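Long-range contact in halocarboxylic acid dehalogenase DehI (Pseudomonas putida, PDB 3BJX), which probably hydrolyses the carbon-halogen bond of 2-haloacids, as a haloacid dehalogenase: residues L45-V50 with F125-P130. Sequence-based numbering, arbitrary orientation.
Sequences LRVPWV and FNYGNP. With SO4 (sulfate ion), chain E.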
loop_
_atom_site.group_PDB
_atom_site.type_symbol
_atom_site.label_atom_id
_atom_site.label_comp_id
_atom_site.label_asym_id
_atom_site.label_seq_id
_atom_site.Cartn_x
_atom_site.Cartn_y
_atom_site.Cartn_z
ATOM N N LEU A 45 8.191 23.217 -4.008
ATOM C CA LEU A 45 7.805 22.374 -5.141
ATOM C C LEU A 45 7.160 23.117 -6.334
ATOM O O LEU A 45 6.964 22.510 -7.384
ATOM C CB LEU A 45 6.965 21.168 -4.673
ATOM C CG LEU A 45 7.620 20.262 -3.614
ATOM C CD1 LEU A 45 6.774 19.065 -3.295
ATOM C CD2 LEU A 45 9.039 19.808 -4.028
ATOM N N ARG A 46 6.862 24.424 -6.187
ATOM C CA ARG A 46 6.202 25.238 -7.250
ATOM C C ARG A 46 4.875 24.593 -7.651
ATOM O O ARG A 46 4.631 24.287 -8.825
ATOM C CB ARG A 46 7.083 25.469 -8.510
ATOM C CG ARG A 46 8.587 25.711 -8.269
ATOM C CD ARG A 46 9.412 25.440 -9.535
ATOM N NE ARG A 46 9.207 26.506 -10.501
ATOM C CZ ARG A 46 8.705 26.366 -11.734
ATOM N NH1 ARG A 46 8.369 25.168 -12.226
ATOM N NH2 ARG A 46 8.560 27.448 -12.498
ATOM N N VAL A 47 4.029 24.384 -6.643
ATOM C CA VAL A 47 2.726 23.748 -6.804
ATOM C C VAL A 47 1.679 24.515 -5.992
ATOM O O VAL A 47 1.998 25.086 -4.942
ATOM C CB VAL A 47 2.750 22.243 -6.360
ATOM C CG1 VAL A 47 3.596 21.389 -7.316
ATOM C CG2 VAL A 47 3.228 22.084 -4.924
ATOM N N PRO A 48 0.426 24.537 -6.467
ATOM C CA PRO A 48 -0.634 25.264 -5.797
ATOM C C PRO A 48 -1.506 24.411 -4.844
ATOM O O PRO A 48 -2.630 24.809 -4.500
ATOM C CB PRO A 48 -1.470 25.792 -6.979
ATOM C CG PRO A 48 -1.153 24.896 -8.141
ATOM C CD PRO A 48 -0.061 23.944 -7.725
ATOM N N TRP A 49 -1.016 23.250 -4.438
ATOM C CA TRP A 49 -1.715 22.432 -3.456
ATOM C C TRP A 49 -0.709 21.662 -2.601
ATOM O O TRP A 49 0.444 21.452 -3.003
ATOM C CB TRP A 49 -2.744 21.487 -4.125
ATOM C CG TRP A 49 -2.226 20.142 -4.571
ATOM C CD1 TRP A 49 -2.484 18.924 -3.991
ATOM C CD2 TRP A 49 -1.369 19.866 -5.694
ATOM N NE1 TRP A 49 -1.842 17.915 -4.677
ATOM C CE2 TRP A 49 -1.149 18.465 -5.726
ATOM C CE3 TRP A 49 -0.765 20.665 -6.679
ATOM C CZ2 TRP A 49 -0.349 17.843 -6.714
ATOM C CZ3 TRP A 49 0.045 20.033 -7.662
ATOM C CH2 TRP A 49 0.243 18.643 -7.657
ATOM N N VAL A 50 -1.154 21.267 -1.416
ATOM C CA VAL A 50 -0.443 20.312 -0.575
ATOM C C VAL A 50 -1.064 18.943 -0.823
ATOM O O VAL A 50 -2.290 18.795 -0.718
ATOM C CB VAL A 50 -0.502 20.711 0.940
ATOM C CG1 VAL A 50 -0.024 19.585 1.811
ATOM C CG2 VAL A 50 0.366 21.953 1.194
ATOM N N PHE A 125 -1.331 19.788 -11.876
ATOM C CA PHE A 125 -1.231 18.484 -11.257
ATOM C C PHE A 125 -0.231 17.614 -11.962
ATOM O O PHE A 125 0.549 16.956 -11.289
ATOM C CB PHE A 125 -2.589 17.777 -11.165
ATOM C CG PHE A 125 -3.422 18.256 -10.027
ATOM C CD1 PHE A 125 -3.147 17.848 -8.749
ATOM C CD2 PHE A 125 -4.456 19.162 -10.235
ATOM C CE1 PHE A 125 -3.898 18.314 -7.690
ATOM C CE2 PHE A 125 -5.196 19.630 -9.177
ATOM C CZ PHE A 125 -4.916 19.220 -7.907
ATOM N N ASN A 126 -0.273 17.593 -13.301
ATOM C CA ASN A 126 0.772 16.957 -14.118
ATOM C C ASN A 126 2.170 17.352 -13.705
ATOM O O ASN A 126 3.060 16.514 -13.700
ATOM C CB ASN A 126 0.570 17.238 -15.614
ATOM C CG ASN A 126 -0.665 16.580 -16.147
ATOM O OD1 ASN A 126 -1.229 15.716 -15.469
ATOM N ND2 ASN A 126 -1.119 16.983 -17.340
ATOM N N TYR A 127 2.347 18.628 -13.356
ATOM C CA TYR A 127 3.626 19.147 -12.890
ATOM C C TYR A 127 4.022 18.682 -11.485
ATOM O O TYR A 127 5.166 18.288 -11.268
ATOM C CB TYR A 127 3.671 20.685 -12.959
ATOM C CG TYR A 127 4.990 21.230 -12.491
ATOM C CD1 TYR A 127 6.110 21.153 -13.310
ATOM C CD2 TYR A 127 5.137 21.779 -11.225
ATOM C CE1 TYR A 127 7.340 21.624 -12.898
ATOM C CE2 TYR A 127 6.384 22.256 -10.784
ATOM C CZ TYR A 127 7.487 22.174 -11.641
ATOM O OH TYR A 127 8.746 22.630 -11.269
ATOM N N GLY A 128 3.100 18.758 -10.526
ATOM C CA GLY A 128 3.457 18.431 -9.160
ATOM C C GLY A 128 3.374 16.966 -8.788
ATOM O O GLY A 128 4.019 16.541 -7.840
ATOM N N ASN A 129 2.575 16.203 -9.529
ATOM C CA ASN A 129 2.228 14.826 -9.171
ATOM C C ASN A 129 3.468 13.949 -9.083
ATOM O O ASN A 129 3.696 13.342 -8.039
ATOM C CB ASN A 129 1.132 14.242 -10.103
ATOM C CG ASN A 129 -0.285 14.408 -9.544
ATOM O OD1 ASN A 129 -0.465 14.805 -8.390
ATOM N ND2 ASN A 129 -1.294 14.094 -10.357
ATOM N N PRO A 130 4.303 13.927 -10.155
ATOM C CA PRO A 130 5.610 13.234 -10.115
ATOM C C PRO A 130 6.562 13.783 -9.032
ATOM O O PRO A 130 7.332 13.008 -8.417
ATOM C CB PRO A 130 6.199 13.478 -11.516
ATOM C CG PRO A 130 5.415 14.625 -12.105
ATOM C CD PRO A 130 4.047 14.547 -11.472
HETATM S S SO4 E . -2.716 14.500 -4.405
HETATM O O1 SO4 E . -2.546 15.128 -5.729
HETATM O O2 SO4 E . -1.447 13.921 -3.965
HETATM O O3 SO4 E . -3.134 15.521 -3.456
HETATM O O4 SO4 E . -3.724 13.439 -4.427
#
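The loop 45-50 comes nearest helix segment 125-130 at V47 and G128, whose CA atoms lie 5.9 Å apart. G128 presents bare backbone here. V47 CG1 presses tightly on G128 CA, at 3.5 Å, and W49 CH2 meets G128 CA at 3.6 Å. W49 CG sits between its backbone N and carbonyl carbon (chi1 88°), which turns the indole toward the helix. F125 CE1 lies over the centre of one indole face, 3.4 Å from CE2 of W49. The two ring planes are inclined at 48°. W49 NE1 donates to sulfate O3 at 3.0 Å, and S203 and F52 N bind the same ion, which probably came from the crystallisation liquor. N129 turns its amide nearly perpendicular to the indole, and its ND2 bonds to D204. At the other end, R46 NH1 donates to Y127 OH at 2.7 Å, with the hydroxyl in the guanidinium plane. Y127 OH also bonds to E81, and R46 NH1 to F309 O; these second bonds help fix the buried pair in place. This interior packing of an all-helical chain sets the connection between helices 32-45 and 52-57 onto the long helix 112-143, with helix 203-208 touching W49 and F125 and helix 267-299 touching N129.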